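Local coordinates for DNA mismatch repair protein MUTS (Thermus aquaticus, PDB 1EWQ), which binds mismatched DNA, probably carrying out the recognition step of mismatch repair, and has a weak ATPase activity, at residues N132-I137 with G222-Y227; P118-Q123 with P175-L180; W143-L148 with S164-E169; K156-K161 with F241-P246. One frame throughout, in Å; residues are numbered along the deposited sequence.

In the fold
Interactions 1, 3 and 4 lie within one RNase H-like domain built round a mixed sheet, and interaction 2 ties the chain arriving from strand 110-116 to it. Interactions 1 and 3 cover the sheet's two faces, helix 215-232 on one and helix 163-173 on the other, with centres about 12 Å apart. Interaction 2 lies about 8 Å (centre to centre) from interaction 1, where Tyr-227 OH makes a weak hydrogen bond to Glu-177 OE2 at 2.7 Å. Interaction 4 adds the outermost strand, 242-243, and its Tyr-244 meets Glu-169 of interaction 3. All four lie away from the predicted ATP site, and their nearest atoms stand about 19 to 39 Å from the bound DNA.

Interaction 1: residues N132-I137 with G222-Y227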
loop_
_atom_site.group_PDB
_atom_site.type_symbol
_atom_site.label_atom_id
_atom_site.label_comp_id
_atom_site.label_asym_id
_atom_site.label_seq_id
_atom_site.Cartn_x
_atom_site.Cartn_y
_atom_site.Cartn_z
ATOM N N ASN C 132 13.709 5.875 16.952
ATOM C CA ASN C 132 13.499 4.552 16.390
ATOM C C ASN C 132 13.823 3.557 17.504
ATOM O O ASN C 132 14.993 3.304 17.810
ATOM C CB ASN C 132 14.430 4.368 15.194
ATOM C CG ASN C 132 14.102 3.149 14.390
ATOM O OD1 ASN C 132 14.890 2.201 14.327
ATOM N ND2 ASN C 132 12.933 3.155 13.763
ATOM N N TYR C 133 12.783 2.993 18.107
ATOM C CA TYR C 133 12.976 2.086 19.227
ATOM C C TYR C 133 12.897 0.592 18.991
ATOM O O TYR C 133 12.036 0.099 18.259
ATOM C CB TYR C 133 11.967 2.381 20.351
ATOM C CG TYR C 133 12.047 3.748 20.997
ATOM C CD1 TYR C 133 10.995 4.665 20.869
ATOM C CD2 TYR C 133 13.148 4.112 21.772
ATOM C CE1 TYR C 133 11.043 5.906 21.502
ATOM C CE2 TYR C 133 13.201 5.352 22.410
ATOM C CZ TYR C 133 12.145 6.240 22.270
ATOM O OH TYR C 133 12.200 7.465 22.900
ATOM N N LEU C 134 13.815 -0.112 19.646
ATOM C CA LEU C 134 13.818 -1.570 19.681
ATOM C C LEU C 134 13.228 -1.708 21.081
ATOM O O LEU C 134 13.690 -1.052 22.006
ATOM C CB LEU C 134 15.238 -2.149 19.685
ATOM C CG LEU C 134 15.324 -3.656 20.009
ATOM C CD1 LEU C 134 14.588 -4.463 18.961
ATOM C CD2 LEU C 134 16.776 -4.096 20.076
ATOM N N ALA C 135 12.199 -2.523 21.236
ATOM C CA ALA C 135 11.585 -2.708 22.539
ATOM C C ALA C 135 11.689 -4.168 22.975
ATOM O O ALA C 135 11.755 -5.072 22.140
ATOM C CB ALA C 135 10.117 -2.277 22.489
ATOM N N ALA C 136 11.717 -4.384 24.289
ATOM C CA ALA C 136 11.789 -5.731 24.858
ATOM C C ALA C 136 10.819 -5.836 26.033
ATOM O O ALA C 136 10.792 -4.965 26.906
ATOM C CB ALA C 136 13.210 -6.039 25.320
ATOM N N ILE C 137 10.034 -6.913 26.033
ATOM C CA ILE C 137 9.035 -7.197 27.057
ATOM C C ILE C 137 9.316 -8.558 27.711
ATOM O O ILE C 137 9.524 -9.562 27.017
ATOM C CB ILE C 137 7.609 -7.256 26.436
ATOM C CG1 ILE C 137 7.208 -5.872 25.900
ATOM C CG2 ILE C 137 6.610 -7.761 27.461
ATOM C CD1 ILE C 137 5.951 -5.884 25.036
ATOM N N GLY C 222 18.630 -7.110 29.120
ATOM C CA GLY C 222 19.593 -8.068 28.608
ATOM C C GLY C 222 19.284 -8.382 27.161
ATOM O O GLY C 222 20.183 -8.458 26.312
ATOM N N ALA C 223 17.996 -8.552 26.875
ATOM C CA ALA C 223 17.556 -8.852 25.522
ATOM C C ALA C 223 17.950 -7.737 24.559
ATOM O O ALA C 223 18.483 -8.003 23.481
ATOM C CB ALA C 223 16.049 -9.055 25.496
ATOM N N LEU C 224 17.698 -6.491 24.951
ATOM C CA LEU C 224 18.027 -5.352 24.096
ATOM C C LEU C 224 19.519 -5.305 23.778
ATOM O O LEU C 224 19.908 -5.140 22.621
ATOM C CB LEU C 224 17.600 -4.040 24.764
ATOM C CG LEU C 224 16.096 -3.759 24.898
ATOM C CD1 LEU C 224 15.893 -2.498 25.726
ATOM C CD2 LEU C 224 15.459 -3.588 23.514
ATOM N N LEU C 225 20.344 -5.470 24.810
ATOM C CA LEU C 225 21.791 -5.440 24.652
ATOM C C LEU C 225 22.347 -6.602 23.830
ATOM O O LEU C 225 23.248 -6.412 23.012
ATOM C CB LEU C 225 22.473 -5.391 26.025
ATOM C CG LEU C 225 22.315 -4.064 26.782
ATOM C CD1 LEU C 225 22.864 -4.199 28.192
ATOM C CD2 LEU C 225 23.036 -2.949 26.026
ATOM N N ALA C 226 21.813 -7.800 24.034
ATOM C CA ALA C 226 22.295 -8.956 23.290
ATOM C C ALA C 226 21.922 -8.808 21.824
ATOM O O ALA C 226 22.738 -9.060 20.936
ATOM C CB ALA C 226 21.697 -10.241 23.855
ATOM N N TYR C 227 20.688 -8.386 21.571
ATOM C CA TYR C 227 20.211 -8.218 20.204
ATOM C C TYR C 227 20.932 -7.091 19.449
ATOM O O TYR C 227 21.449 -7.307 18.359
ATOM C CB TYR C 227 18.701 -7.961 20.212
ATOM C CG TYR C 227 18.038 -8.143 18.866
ATOM C CD1 TYR C 227 17.840 -9.417 18.332
ATOM C CD2 TYR C 227 17.630 -7.040 18.113
ATOM C CE1 TYR C 227 17.257 -9.591 17.085
ATOM C CE2 TYR C 227 17.041 -7.202 16.856
ATOM C CZ TYR C 227 16.861 -8.482 16.351
ATOM O OH TYR C 227 16.297 -8.651 15.107
#
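Leu-134 and Leu-224 carry the centre of this strand-on-helix contact, their side chains sliding past each other in opposite directions. CD2 of Leu-224 lies 3.5 Å from CG of Leu-134, and the same methyl comes within 3.7 Å of Leu-134 CD2. Leu-134 holds CG anti to its backbone N (chi1 168°), which carries the branch out from the strand toward the helix. The side-chain pairs are apolar, and a second small group extends the packing along the strand: CB of Ala-136 rests 3.7 Å from CG of Leu-224 and 4.1 Å from CB of Ala-223. With only methyl groups at the two alanines, the axes of the short segments approach to 8.1 Å, their directions 138° apart.

Methyl against ring is a second kind of meeting. CD2 of Leu-134 comes to 3.6 Å from CD2 of Tyr-227, approaching the ring obliquely, with the other methyl, CD1, 4.1 Å from that same ring atom. Methyl against backbone completes the set, since Leu-224 CD2 also sits 3.4 Å from the carbonyl oxygen of Leu-134. The hydroxyl of Tyr-227 makes weak hydrogen bonds to Glu-177 OE2 and Ser-203 OG.

Every residue that touches here is buried. Helix 215-232 thus lies on one face of the RNase H-like sheet, where Leu-224 also meets Ala-146 and Leu-148 of strand 143-149 and Tyr-227 meets Leu-179 of strand 177-180, while Ala-135 and Ile-137 turn to the other face, against helix 163-173.

Interaction 2: residues P118-Q123 with P175-L180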
loop_
_atom_site.group_PDB
_atom_site.type_symbol
_atom_site.label_atom_id
_atom_site.label_comp_id
_atom_site.label_asym_id
_atom_site.label_seq_id
_atom_site.Cartn_x
_atom_site.Cartn_y
_atom_site.Cartn_z
ATOM N N PRO C 118 14.646 -3.352 11.402
ATOM C CA PRO C 118 13.900 -2.115 11.647
ATOM C C PRO C 118 14.219 -1.356 12.930
ATOM O O PRO C 118 14.381 -0.138 12.898
ATOM C CB PRO C 118 12.439 -2.565 11.552
ATOM C CG PRO C 118 12.496 -4.004 11.958
ATOM C CD PRO C 118 13.737 -4.503 11.265
ATOM N N GLY C 119 14.341 -2.065 14.047
ATOM C CA GLY C 119 14.621 -1.390 15.302
ATOM C C GLY C 119 16.073 -1.199 15.723
ATOM O O GLY C 119 16.327 -0.812 16.857
ATOM N N THR C 120 17.029 -1.446 14.833
ATOM C CA THR C 120 18.436 -1.288 15.198
ATOM C C THR C 120 19.229 -0.555 14.119
ATOM O O THR C 120 20.453 -0.643 14.069
ATOM C CB THR C 120 19.102 -2.665 15.428
ATOM O OG1 THR C 120 19.109 -3.398 14.198
ATOM C CG2 THR C 120 18.342 -3.464 16.489
ATOM N N LEU C 121 18.532 0.176 13.263
ATOM C CA LEU C 121 19.180 0.895 12.173
ATOM C C LEU C 121 20.085 2.037 12.632
ATOM O O LEU C 121 19.745 2.808 13.536
ATOM C CB LEU C 121 18.116 1.435 11.211
ATOM C CG LEU C 121 17.192 0.367 10.611
ATOM C CD1 LEU C 121 16.098 1.051 9.785
ATOM C CD2 LEU C 121 18.015 -0.631 9.767
ATOM N N LEU C 122 21.243 2.133 11.992
ATOM C CA LEU C 122 22.211 3.180 12.285
ATOM C C LEU C 122 22.469 4.061 11.069
ATOM O O LEU C 122 23.100 5.105 11.184
ATOM C CB LEU C 122 23.525 2.561 12.763
ATOM C CG LEU C 122 23.448 2.149 14.231
ATOM C CD1 LEU C 122 24.412 1.017 14.519
ATOM C CD2 LEU C 122 23.722 3.361 15.092
ATOM N N GLN C 123 21.986 3.639 9.902
ATOM C CA GLN C 123 22.181 4.412 8.684
ATOM C C GLN C 123 21.171 5.565 8.585
ATOM O O GLN C 123 19.959 5.354 8.641
ATOM C CB GLN C 123 22.057 3.511 7.449
ATOM C CG GLN C 123 23.092 2.374 7.347
ATOM C CD GLN C 123 22.787 1.181 8.250
ATOM O OE1 GLN C 123 21.691 1.058 8.801
ATOM N NE2 GLN C 123 23.759 0.285 8.388
ATOM N N PRO C 175 7.273 1.385 19.059
ATOM C CA PRO C 175 8.542 0.719 18.754
ATOM C C PRO C 175 8.525 0.240 17.314
ATOM O O PRO C 175 7.461 -0.001 16.758
ATOM C CB PRO C 175 8.563 -0.443 19.733
ATOM C CG PRO C 175 7.112 -0.815 19.801
ATOM C CD PRO C 175 6.436 0.538 19.925
ATOM N N ALA C 176 9.698 0.104 16.712
ATOM C CA ALA C 176 9.776 -0.351 15.332
ATOM C C ALA C 176 10.013 -1.858 15.292
ATOM O O ALA C 176 9.782 -2.511 14.272
ATOM C CB ALA C 176 10.907 0.387 14.599
ATOM N N GLU C 177 10.465 -2.400 16.420
ATOM C CA GLU C 177 10.765 -3.821 16.537
ATOM C C GLU C 177 10.617 -4.270 17.991
ATOM O O GLU C 177 11.105 -3.612 18.907
ATOM C CB GLU C 177 12.189 -4.072 16.066
ATOM C CG GLU C 177 12.457 -5.474 15.597
ATOM C CD GLU C 177 13.906 -5.687 15.242
ATOM O OE1 GLU C 177 14.608 -4.695 14.934
ATOM O OE2 GLU C 177 14.343 -6.853 15.257
ATOM N N VAL C 178 9.961 -5.402 18.199
ATOM C CA VAL C 178 9.739 -5.899 19.549
ATOM C C VAL C 178 10.349 -7.282 19.821
ATOM O O VAL C 178 10.239 -8.193 19.007
ATOM C CB VAL C 178 8.215 -5.938 19.854
ATOM C CG1 VAL C 178 7.963 -6.576 21.216
ATOM C CG2 VAL C 178 7.642 -4.524 19.826
ATOM N N LEU C 179 10.993 -7.418 20.977
ATOM C CA LEU C 179 11.597 -8.678 21.402
ATOM C C LEU C 179 10.771 -9.196 22.585
ATOM O O LEU C 179 10.712 -8.544 23.628
ATOM C CB LEU C 179 13.040 -8.467 21.877
ATOM C CG LEU C 179 14.017 -7.661 21.022
ATOM C CD1 LEU C 179 15.345 -7.582 21.751
ATOM C CD2 LEU C 179 14.197 -8.306 19.654
ATOM N N LEU C 180 10.137 -10.352 22.429
ATOM C CA LEU C 180 9.328 -10.918 23.507
ATOM C C LEU C 180 10.079 -12.022 24.245
ATOM O O LEU C 180 10.796 -12.813 23.633
ATOM C CB LEU C 180 8.007 -11.475 22.955
ATOM C CG LEU C 180 7.010 -10.517 22.280
ATOM C CD1 LEU C 180 5.937 -11.326 21.555
ATOM C CD2 LEU C 180 6.379 -9.587 23.316
#
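Pro-118 and Glu-177 cross at about a right angle, the proline ring lying across the carboxylate end with CG 3.7 Å from OE1. Glu-177 holds CG anti to its backbone N (chi1 -156°) and runs extended beyond it, which brings the carboxylate to the backbone of the opposite segment. There the amide N of Gly-119 donates to OE1 at 2.8 Å, meeting the anti lone pair of that oxygen, with an N-H...O angle of 145°. OE1 also bonds Thr-117 OG1, while OE2 is taken by Ser-203 OG. Residues 118-123 belong to the connection from strand 110-116 to strand 134-139, the opening strand of the RNase H-like fold; strand 177-180 lies beside the latter, at the end of the beta-alpha-beta crossover through helix 163-173. An alanine at Glu-177 would probably leave the Gly-119 amide and the Thr-117 hydroxyl without their shared acceptor and let this connection shift against the sheet. Gly-119 packs on the glutamate, its CA 3.7 Å from Glu-177 CB; a beta carbon here would collide with that atom. Beside it, CB of Ala-176 points to the loop and reaches 3.9 Å from O of Pro-118.

Interaction 3: residues W143-L148 with S164-E169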
loop_
_atom_site.group_PDB
_atom_site.type_symbol
_atom_site.label_atom_id
_atom_site.label_comp_id
_atom_site.label_asym_id
_atom_site.label_seq_id
_atom_site.Cartn_x
_atom_site.Cartn_y
_atom_site.Cartn_z
ATOM N N TRP C 143 5.589 -6.722 34.836
ATOM C CA TRP C 143 5.888 -6.685 33.411
ATOM C C TRP C 143 7.059 -5.735 33.139
ATOM O O TRP C 143 6.945 -4.521 33.336
ATOM C CB TRP C 143 4.667 -6.236 32.600
ATOM C CG TRP C 143 3.494 -7.183 32.649
ATOM C CD1 TRP C 143 2.487 -7.193 33.570
ATOM C CD2 TRP C 143 3.205 -8.248 31.732
ATOM N NE1 TRP C 143 1.585 -8.192 33.281
ATOM C CE2 TRP C 143 2.002 -8.855 32.159
ATOM C CE3 TRP C 143 3.846 -8.749 30.588
ATOM C CZ2 TRP C 143 1.426 -9.939 31.485
ATOM C CZ3 TRP C 143 3.270 -9.833 29.916
ATOM C CH2 TRP C 143 2.071 -10.412 30.370
ATOM N N GLY C 144 8.184 -6.295 32.695
ATOM C CA GLY C 144 9.350 -5.489 32.386
ATOM C C GLY C 144 9.293 -5.015 30.943
ATOM O O GLY C 144 9.061 -5.804 30.039
ATOM N N LEU C 145 9.509 -3.721 30.732
ATOM C CA LEU C 145 9.464 -3.133 29.395
ATOM C C LEU C 145 10.679 -2.220 29.271
ATOM O O LEU C 145 10.877 -1.332 30.108
ATOM C CB LEU C 145 8.187 -2.298 29.255
ATOM C CG LEU C 145 7.546 -1.943 27.905
ATOM C CD1 LEU C 145 6.919 -0.561 28.031
ATOM C CD2 LEU C 145 8.543 -1.973 26.783
ATOM N N ALA C 146 11.497 -2.440 28.241
ATOM C CA ALA C 146 12.684 -1.612 28.034
ATOM C C ALA C 146 12.835 -1.220 26.576
ATOM O O ALA C 146 12.470 -1.969 25.675
ATOM C CB ALA C 146 13.936 -2.335 28.515
ATOM N N PHE C 147 13.372 -0.028 26.354
ATOM C CA PHE C 147 13.572 0.483 25.014
ATOM C C PHE C 147 15.026 0.857 24.791
ATOM O O PHE C 147 15.746 1.218 25.722
ATOM C CB PHE C 147 12.727 1.740 24.776
ATOM C CG PHE C 147 11.255 1.525 24.929
ATOM C CD1 PHE C 147 10.618 1.854 26.107
ATOM C CD2 PHE C 147 10.503 0.994 23.883
ATOM C CE1 PHE C 147 9.240 1.658 26.255
ATOM C CE2 PHE C 147 9.136 0.796 24.021
ATOM C CZ PHE C 147 8.504 1.128 25.210
ATOM N N LEU C 148 15.442 0.768 23.540
ATOM C CA LEU C 148 16.785 1.149 23.146
ATOM C C LEU C 148 16.687 1.772 21.766
ATOM O O LEU C 148 16.029 1.224 20.881
ATOM C CB LEU C 148 17.731 -0.058 23.070
ATOM C CG LEU C 148 19.113 0.262 22.473
ATOM C CD1 LEU C 148 19.860 1.276 23.367
ATOM C CD2 LEU C 148 19.938 -1.026 22.342
ATOM N N SER C 164 -2.430 -4.306 30.766
ATOM C CA SER C 164 -3.040 -3.116 30.197
ATOM C C SER C 164 -2.034 -1.968 30.151
ATOM O O SER C 164 -1.844 -1.342 29.109
ATOM C CB SER C 164 -4.241 -2.694 31.039
ATOM O OG SER C 164 -5.398 -2.617 30.238
ATOM N N ALA C 165 -1.401 -1.698 31.290
ATOM C CA ALA C 165 -0.422 -0.625 31.391
ATOM C C ALA C 165 0.792 -0.926 30.521
ATOM O O ALA C 165 1.381 -0.025 29.931
ATOM C CB ALA C 165 0.003 -0.432 32.837
ATOM N N LEU C 166 1.170 -2.194 30.446
ATOM C CA LEU C 166 2.306 -2.564 29.612
ATOM C C LEU C 166 1.981 -2.150 28.185
ATOM O O LEU C 166 2.714 -1.377 27.576
ATOM C CB LEU C 166 2.556 -4.071 29.649
ATOM C CG LEU C 166 3.483 -4.557 28.524
ATOM C CD1 LEU C 166 4.902 -4.008 28.744
ATOM C CD2 LEU C 166 3.477 -6.079 28.477
ATOM N N TYR C 167 0.876 -2.670 27.660
ATOM C CA TYR C 167 0.474 -2.346 26.303
ATOM C C TYR C 167 0.415 -0.845 26.051
ATOM O O TYR C 167 0.891 -0.384 25.015
ATOM C CB TYR C 167 -0.870 -2.998 25.961
ATOM C CG TYR C 167 -0.789 -4.509 25.792
ATOM C CD1 TYR C 167 0.443 -5.174 25.829
ATOM C CD2 TYR C 167 -1.939 -5.271 25.601
ATOM C CE1 TYR C 167 0.525 -6.569 25.685
ATOM C CE2 TYR C 167 -1.870 -6.658 25.454
ATOM C CZ TYR C 167 -0.635 -7.299 25.498
ATOM O OH TYR C 167 -0.576 -8.670 25.377
ATOM N N ASP C 168 -0.144 -0.078 26.986
ATOM C CA ASP C 168 -0.207 1.367 26.792
ATOM C C ASP C 168 1.175 1.999 26.736
ATOM O O ASP C 168 1.415 2.893 25.932
ATOM C CB ASP C 168 -1.011 2.055 27.897
ATOM C CG ASP C 168 -2.501 1.916 27.707
ATOM O OD1 ASP C 168 -2.951 1.784 26.552
ATOM O OD2 ASP C 168 -3.225 1.960 28.718
ATOM N N GLU C 169 2.079 1.544 27.599
ATOM C CA GLU C 169 3.429 2.092 27.613
ATOM C C GLU C 169 4.107 1.789 26.297
ATOM O O GLU C 169 4.839 2.612 25.761
ATOM C CB GLU C 169 4.273 1.495 28.746
ATOM C CG GLU C 169 4.386 2.361 29.973
ATOM C CD GLU C 169 4.797 3.796 29.669
ATOM O OE1 GLU C 169 5.940 4.045 29.245
ATOM O OE2 GLU C 169 3.955 4.681 29.858
#
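Leu-166 spreads its two methyls between Trp-143 and Leu-145, a compact example of a helix residue fitted against alternate residues of a strand. With CG anti to the backbone N (chi1 165°), its branch is carried off the helix toward the strand. CD2 lies 3.4 Å from CE3 of the indole, whose side chain crosses that of the leucine at about a right angle. CD1 presses on Leu-145, 3.5 Å from CG, tighter than usual van der Waals contact. Leu-145 itself sits away from a staggered position at chi2 (-146°), a setting that places CD1 just 3.4 Å from Glu-169 CB. An alanine in place of Leu-166 would probably open a gap between Trp-143 and Leu-145 and leave the indole freer to turn. Glu-169 bends at chi2, and its OE2 forms a salt bridge with Arg-172. At the far end, Phe-147 CZ stands 4.0 Å from the carbonyl oxygen of Glu-169. The short axes are 9.2 Å apart and run nearly parallel, 7° between their directions. Helix 163-173, the crossover helix of the RNase H-like fold, thereby lies on the sheet face bearing Trp-143, Leu-145 and Phe-147, whereas Ala-146 and Leu-148 face helix 215-232.

Interaction 4: residues K156-K161 with F241-P246; sequences KGTVLK and FRFYDP
Gly-157 straddles Phe-243 in the parallel pairing that adds strand 242-243 to the edge of the RNase H-like sheet. Its N-H donates to O of Arg-242 at 2.8 Å, and its own carbonyl accepts from N of Tyr-244 at 3.1 Å. A side-chain bond follows the two backbone ones: Thr-158 OG1 donates to O of Tyr-244 at 2.9 Å, the hydroxyl sitting above the carbonyl plane, 36° out of it.

Side chains close round this backbone frame. Tyr-244 has its CG set between the backbone N and the carbonyl carbon (chi1 68°). One face of its ring lies against Thr-158, whose CB stands 4.0 Å above the ring centre in a CH-pi contact. Pro-246 and Thr-158 meet tip to tip, CD of the proline 3.4 Å from OG1, and CG of Pro-246 lies 4.3 Å from Leu-160 CD2. Phe-241 approaches the glycine obliquely, with CZ 3.4 Å from Gly-157 N, and a beta carbon on residue 157 would be tight against the same ring atom. Phe-243, in contrast, offers its ring edge to the carbonyl of Gly-157 and to the chain at Thr-158 and Val-159. Lys-156 and Arg-242 lie side by side, pointing the same way; NZ and NH2 stay 4.7 Å apart, so the two charges would be expected to repel.

Farther out, Phe-241 is held by a cation-pi contact with Arg-221 and an edge-to-face contact with Phe-155. His-173 touches Tyr-244, and the ring is tied to helix 163-173 by the hydrogen bond between Tyr-244 OH and Glu-169 OE1.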
loop_
_atom_site.group_PDB
_atom_site.type_symbol
_atom_site.label_atom_id
_atom_site.label_comp_id
_atom_site.label_asym_id
_atom_site.label_seq_id
_atom_site.Cartn_x
_atom_site.Cartn_y
_atom_site.Cartn_z
ATOM N N LYS C 156 16.222 3.104 28.139
ATOM C CA LYS C 156 15.315 3.245 29.266
ATOM C C LYS C 156 14.309 2.103 29.413
ATOM O O LYS C 156 14.083 1.310 28.488
ATOM C CB LYS C 156 14.548 4.568 29.151
ATOM C CG LYS C 156 13.784 4.723 27.843
ATOM C CD LYS C 156 12.842 5.909 27.871
ATOM C CE LYS C 156 12.065 6.029 26.574
ATOM N NZ LYS C 156 11.104 7.181 26.637
ATOM N N GLY C 157 13.692 2.032 30.586
ATOM C CA GLY C 157 12.722 0.987 30.826
ATOM C C GLY C 157 12.006 1.181 32.135
ATOM O O GLY C 157 12.366 2.044 32.929
ATOM N N THR C 158 10.994 0.354 32.359
ATOM C CA THR C 158 10.207 0.430 33.572
ATOM C C THR C 158 9.496 -0.896 33.826
ATOM O O THR C 158 9.564 -1.822 33.020
ATOM C CB THR C 158 9.149 1.559 33.460
ATOM O OG1 THR C 158 8.463 1.700 34.709
ATOM C CG2 THR C 158 8.137 1.233 32.380
ATOM N N VAL C 159 8.827 -0.992 34.964
ATOM C CA VAL C 159 8.081 -2.189 35.283
ATOM C C VAL C 159 6.645 -1.735 35.462
ATOM O O VAL C 159 6.395 -0.653 35.990
ATOM C CB VAL C 159 8.589 -2.864 36.579
ATOM C CG1 VAL C 159 7.674 -4.022 36.949
ATOM C CG2 VAL C 159 10.001 -3.383 36.377
ATOM N N LEU C 160 5.705 -2.541 34.987
ATOM C CA LEU C 160 4.295 -2.208 35.108
ATOM C C LEU C 160 3.590 -3.362 35.795
ATOM O O LEU C 160 4.024 -4.506 35.692
ATOM C CB LEU C 160 3.698 -1.946 33.729
ATOM C CG LEU C 160 4.454 -0.806 33.051
ATOM C CD1 LEU C 160 5.291 -1.362 31.912
ATOM C CD2 LEU C 160 3.485 0.243 32.561
ATOM N N LYS C 161 2.507 -3.059 36.500
ATOM C CA LYS C 161 1.765 -4.074 37.240
ATOM C C LYS C 161 0.777 -4.884 36.427
ATOM O O LYS C 161 0.563 -6.064 36.709
ATOM C CB LYS C 161 1.040 -3.425 38.416
ATOM C CG LYS C 161 0.879 -1.925 38.265
ATOM C CD LYS C 161 0.101 -1.557 37.002
ATOM C CE LYS C 161 0.623 -0.244 36.461
ATOM N NZ LYS C 161 2.095 -0.361 36.340
ATOM N N PHE C 241 21.316 4.158 31.580
ATOM C CA PHE C 241 19.992 3.559 31.579
ATOM C C PHE C 241 19.046 4.281 32.529
ATOM O O PHE C 241 19.416 4.614 33.649
ATOM C CB PHE C 241 20.037 2.088 31.991
ATOM C CG PHE C 241 18.687 1.424 31.981
ATOM C CD1 PHE C 241 18.154 0.908 30.801
ATOM C CD2 PHE C 241 17.935 1.328 33.145
ATOM C CE1 PHE C 241 16.894 0.305 30.784
ATOM C CE2 PHE C 241 16.671 0.726 33.138
ATOM C CZ PHE C 241 16.151 0.214 31.957
ATOM N N ARG C 242 17.818 4.500 32.075
ATOM C CA ARG C 242 16.820 5.154 32.899
ATOM C C ARG C 242 15.674 4.238 33.291
ATOM O O ARG C 242 14.903 3.777 32.448
ATOM C CB ARG C 242 16.246 6.373 32.191
ATOM C CG ARG C 242 17.178 7.561 32.155
ATOM C CD ARG C 242 16.361 8.836 32.232
ATOM N NE ARG C 242 15.439 8.936 31.114
ATOM C CZ ARG C 242 14.140 9.202 31.226
ATOM N NH1 ARG C 242 13.596 9.397 32.421
ATOM N NH2 ARG C 242 13.386 9.277 30.136
ATOM N N PHE C 243 15.578 3.975 34.585
ATOM C CA PHE C 243 14.503 3.169 35.137
ATOM C C PHE C 243 13.506 4.250 35.554
ATOM O O PHE C 243 13.642 4.846 36.627
ATOM C CB PHE C 243 15.017 2.402 36.357
ATOM C CG PHE C 243 13.989 1.528 37.014
ATOM C CD1 PHE C 243 14.261 0.931 38.245
ATOM C CD2 PHE C 243 12.750 1.304 36.420
ATOM C CE1 PHE C 243 13.317 0.132 38.871
ATOM C CE2 PHE C 243 11.802 0.507 37.035
ATOM C CZ PHE C 243 12.082 -0.082 38.264
ATOM N N TYR C 244 12.527 4.531 34.696
ATOM C CA TYR C 244 11.556 5.583 34.984
ATOM C C TYR C 244 10.229 5.103 35.565
ATOM O O TYR C 244 10.008 3.904 35.750
ATOM C CB TYR C 244 11.308 6.420 33.717
ATOM C CG TYR C 244 10.592 5.692 32.598
ATOM C CD1 TYR C 244 9.212 5.808 32.445
ATOM C CD2 TYR C 244 11.292 4.876 31.697
ATOM C CE1 TYR C 244 8.539 5.136 31.428
ATOM C CE2 TYR C 244 10.627 4.193 30.673
ATOM C CZ TYR C 244 9.251 4.336 30.552
ATOM O OH TYR C 244 8.575 3.695 29.552
ATOM N N ASP C 245 9.358 6.062 35.863
ATOM C CA ASP C 245 8.050 5.770 36.421
ATOM C C ASP C 245 6.956 6.473 35.628
ATOM O O ASP C 245 6.820 7.691 35.692
ATOM C CB ASP C 245 7.992 6.219 37.879
ATOM C CG ASP C 245 6.645 5.951 38.520
ATOM O OD1 ASP C 245 5.767 5.321 37.876
ATOM O OD2 ASP C 245 6.469 6.373 39.680
ATOM N N PRO C 246 6.155 5.706 34.868
ATOM C CA PRO C 246 5.073 6.294 34.069
ATOM C C PRO C 246 4.029 6.961 34.956
ATOM O O PRO C 246 3.327 7.876 34.529
ATOM C CB PRO C 246 4.526 5.098 33.295
ATOM C CG PRO C 246 4.805 3.940 34.220
ATOM C CD PRO C 246 6.202 4.245 34.696
#